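Local coordinates for exonuclease (Laribacter hongkongensis, PDB 3SYY), which probably acts as a metal-dependent alkaline exonuclease that digests double-stranded DNA with strict 5'-to-3' polarity, at residues A[72-75]-A[76-80]. Numbering follows the deposited sequence.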
ATOM      1  N   ARG A  72      10.580  -3.665 -28.553  1.00 28.36           N
ATOM      2  CA  ARG A  72      11.070  -2.816 -29.656  1.00 30.70           C
ATOM      3  C   ARG A  72      11.540  -3.745 -30.805  1.00 31.39           C
ATOM      4  O   ARG A  72      11.177  -3.514 -31.963  1.00 32.66           O
ATOM      5  CB  ARG A  72      12.225  -1.877 -29.237  1.00 29.82           C
ATOM      6  CG  ARG A  72      12.577  -0.802 -30.335  1.00 32.70           C
ATOM      7  CD  ARG A  72      13.638   0.272 -29.837  1.00 37.18           C
ATOM      8  NE  ARG A  72      13.015   1.174 -28.839  1.00 42.60           N
ATOM      9  CZ  ARG A  72      13.139   1.077 -27.507  1.00 44.43           C
ATOM     10  NH1 ARG A  72      13.905   0.134 -26.945  1.00 47.70           N
ATOM     11  NH2 ARG A  72      12.494   1.926 -26.718  1.00 41.80           N
ATOM     12  N   ALA A  73      12.321  -4.777 -30.480  1.00 32.58           N
ATOM     13  CA  ALA A  73      12.824  -5.684 -31.512  1.00 32.93           C
ATOM     14  C   ALA A  73      11.665  -6.406 -32.170  1.00 33.12           C
ATOM     15  O   ALA A  73      11.610  -6.449 -33.391  1.00 34.38           O
ATOM     16  CB  ALA A  73      13.843  -6.656 -30.968  1.00 33.11           C
ATOM     17  N   ARG A  74      10.732  -6.941 -31.386  1.00 32.21           N
ATOM     18  CA  ARG A  74       9.564  -7.615 -31.933  1.00 31.95           C
ATOM     19  C   ARG A  74       8.774  -6.734 -32.903  1.00 32.80           C
ATOM     20  O   ARG A  74       8.255  -7.221 -33.940  1.00 31.12           O
ATOM     21  CB  ARG A  74       8.643  -8.145 -30.822  1.00 30.94           C
ATOM     22  CG  ARG A  74       7.402  -8.900 -31.331  1.00 31.81           C
ATOM     23  CD  ARG A  74       7.775 -10.305 -31.983  1.00 29.44           C
ATOM     24  NE  ARG A  74       6.546 -11.096 -32.096  1.00 32.75           N
ATOM     25  CZ  ARG A  74       6.088 -11.974 -31.191  1.00 34.04           C
ATOM     26  NH1 ARG A  74       6.788 -12.286 -30.104  1.00 32.82           N
ATOM     27  NH2 ARG A  74       4.928 -12.579 -31.394  1.00 31.05           N
ATOM     28  N   TYR A  75       8.633  -5.450 -32.566  1.00 31.02           N
ATOM     29  CA  TYR A  75       7.886  -4.547 -33.439  1.00 30.07           C
ATOM     30  C   TYR A  75       8.582  -4.457 -34.809  1.00 31.06           C
ATOM     31  O   TYR A  75       7.909  -4.529 -35.829  1.00 33.29           O
ATOM     32  CB  TYR A  75       7.828  -3.143 -32.824  1.00 28.26           C
ATOM     33  CG  TYR A  75       7.350  -2.053 -33.748  1.00 27.01           C
ATOM     34  CD1 TYR A  75       5.988  -1.876 -33.999  1.00 24.66           C
ATOM     35  CD2 TYR A  75       8.254  -1.176 -34.361  1.00 29.34           C
ATOM     36  CE1 TYR A  75       5.531  -0.837 -34.786  1.00 30.55           C
ATOM     37  CE2 TYR A  75       7.795  -0.128 -35.183  1.00 30.20           C
ATOM     38  CZ  TYR A  75       6.443   0.029 -35.387  1.00 29.31           C
ATOM     39  OH  TYR A  75       5.914   1.040 -36.167  1.00 29.22           O
ATOM     40  N   ILE A  76       9.888  -4.219 -34.814  1.00 31.55           N
ATOM     41  CA  ILE A  76      10.689  -4.158 -36.094  1.00 31.78           C
ATOM     42  C   ILE A  76      10.604  -5.510 -36.855  1.00 32.63           C
ATOM     43  O   ILE A  76      10.480  -5.552 -38.094  1.00 34.15           O
ATOM     44  CB  ILE A  76      12.140  -3.730 -35.828  1.00 31.54           C
ATOM     45  CG1 ILE A  76      12.224  -2.347 -35.160  1.00 29.98           C
ATOM     46  CG2 ILE A  76      13.015  -3.663 -37.152  1.00 31.22           C
ATOM     47  CD1 ILE A  76      13.534  -2.180 -34.366  1.00 32.72           C
ATOM     48  N   ILE A  77      10.632  -6.619 -36.129  1.00 32.43           N
ATOM     49  CA  ILE A  77      10.434  -7.944 -36.776  1.00 32.58           C
ATOM     50  C   ILE A  77       9.101  -7.975 -37.468  1.00 33.83           C
ATOM     51  O   ILE A  77       9.027  -8.353 -38.661  1.00 34.94           O
ATOM     52  CB  ILE A  77      10.537  -9.093 -35.766  1.00 32.13           C
ATOM     53  CG1 ILE A  77      11.973  -9.186 -35.277  1.00 29.61           C
ATOM     54  CG2 ILE A  77      10.085 -10.422 -36.378  1.00 34.25           C
ATOM     55  CD1 ILE A  77      12.141 -10.131 -34.085  1.00 31.41           C
ATOM     56  N   GLU A  78       8.055  -7.540 -36.769  1.00 32.48           N
ATOM     57  CA  GLU A  78       6.714  -7.589 -37.298  1.00 33.15           C
ATOM     58  C   GLU A  78       6.456  -6.591 -38.428  1.00 33.82           C
ATOM     59  O   GLU A  78       5.552  -6.805 -39.256  1.00 33.30           O
ATOM     60  CB  GLU A  78       5.665  -7.405 -36.195  1.00 32.95           C
ATOM     61  CG  GLU A  78       5.740  -8.460 -35.081  1.00 34.89           C
ATOM     62  CD  GLU A  78       5.136  -9.789 -35.480  1.00 39.49           C
ATOM     63  OE1 GLU A  78       5.364 -10.793 -34.773  1.00 39.63           O
ATOM     64  OE2 GLU A  78       4.405  -9.829 -36.493  1.00 42.18           O
ATOM     65  N   THR A  79       7.199  -5.490 -38.470  1.00 33.20           N
ATOM     66  CA  THR A  79       6.792  -4.429 -39.380  1.00 33.33           C
ATOM     67  C   THR A  79       7.863  -4.081 -40.393  1.00 34.04           C
ATOM     68  O   THR A  79       7.556  -3.510 -41.421  1.00 35.13           O
ATOM     69  CB  THR A  79       6.492  -3.101 -38.643  1.00 33.78           C
ATOM     70  OG1 THR A  79       7.691  -2.676 -37.983  1.00 32.73           O
ATOM     71  CG2 THR A  79       5.314  -3.228 -37.676  1.00 33.57           C
ATOM     72  N   GLY A  80       9.120  -4.327 -40.076  1.00 34.65           N
ATOM     73  CA  GLY A  80      10.215  -3.881 -40.932  1.00 35.82           C
ATOM     74  C   GLY A  80      10.508  -2.388 -40.924  1.00 37.19           C
ATOM     75  O   GLY A  80      11.220  -1.893 -41.822  1.00 37.05           O
TER
HETATM   76  O   HOH W   1       2.443 -12.062 -33.698  1.00 39.79           O
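Arg-74 and Glu-78, one helical turn apart, run side by side and close a salt bridge in which NE of Arg-74 donates to OE1 of Glu-78 at 2.9 Å, with an N-H...O angle of 165°. The carboxylate oxygen lies at the guanidinium edge, close to its plane, and accepts through its anti lone pair; the two flat groups are turned 37° against each other. A bend at chi2 (70°) swings the arginine chain along the helix toward its partner, and a water bridges NH2 of Arg-74 and OE1 of Glu-78 by weak bonds.

One residue on, the methyl CG2 of Thr-79 sits over a face of the Tyr-75 ring, a CH-pi contact 4.1 Å from the centroid. The threonine hydroxyl turns back on the helix: OG1 donates to the Tyr-75 carbonyl O (2.8 Å) from above the carbonyl plane, while the backbone N of Thr-79 reaches that oxygen weakly. OG1 also bonds N of Glu-81, so the hydroxyl ties the last turn to the chain beyond it.

Beyond this pair, the Tyr-75 ring is buried against strands 109-114, 149-155 and 165-171, its OH bonded to Asp-151. On the metal-facing side, Arg-72 pairs with Glu-68 and bonds the backbone O of Asp-102, a magnesium ligand. Gly-80 leaves the helix with positive phi, its N bonded to O of Ile-76 (2.7 Å). Helix 59-79 thus carries an i to i+4 ion pair along its last turns and ends at a glycine of positive phi, packed on the central sheet of a PDDEXK nuclease fold.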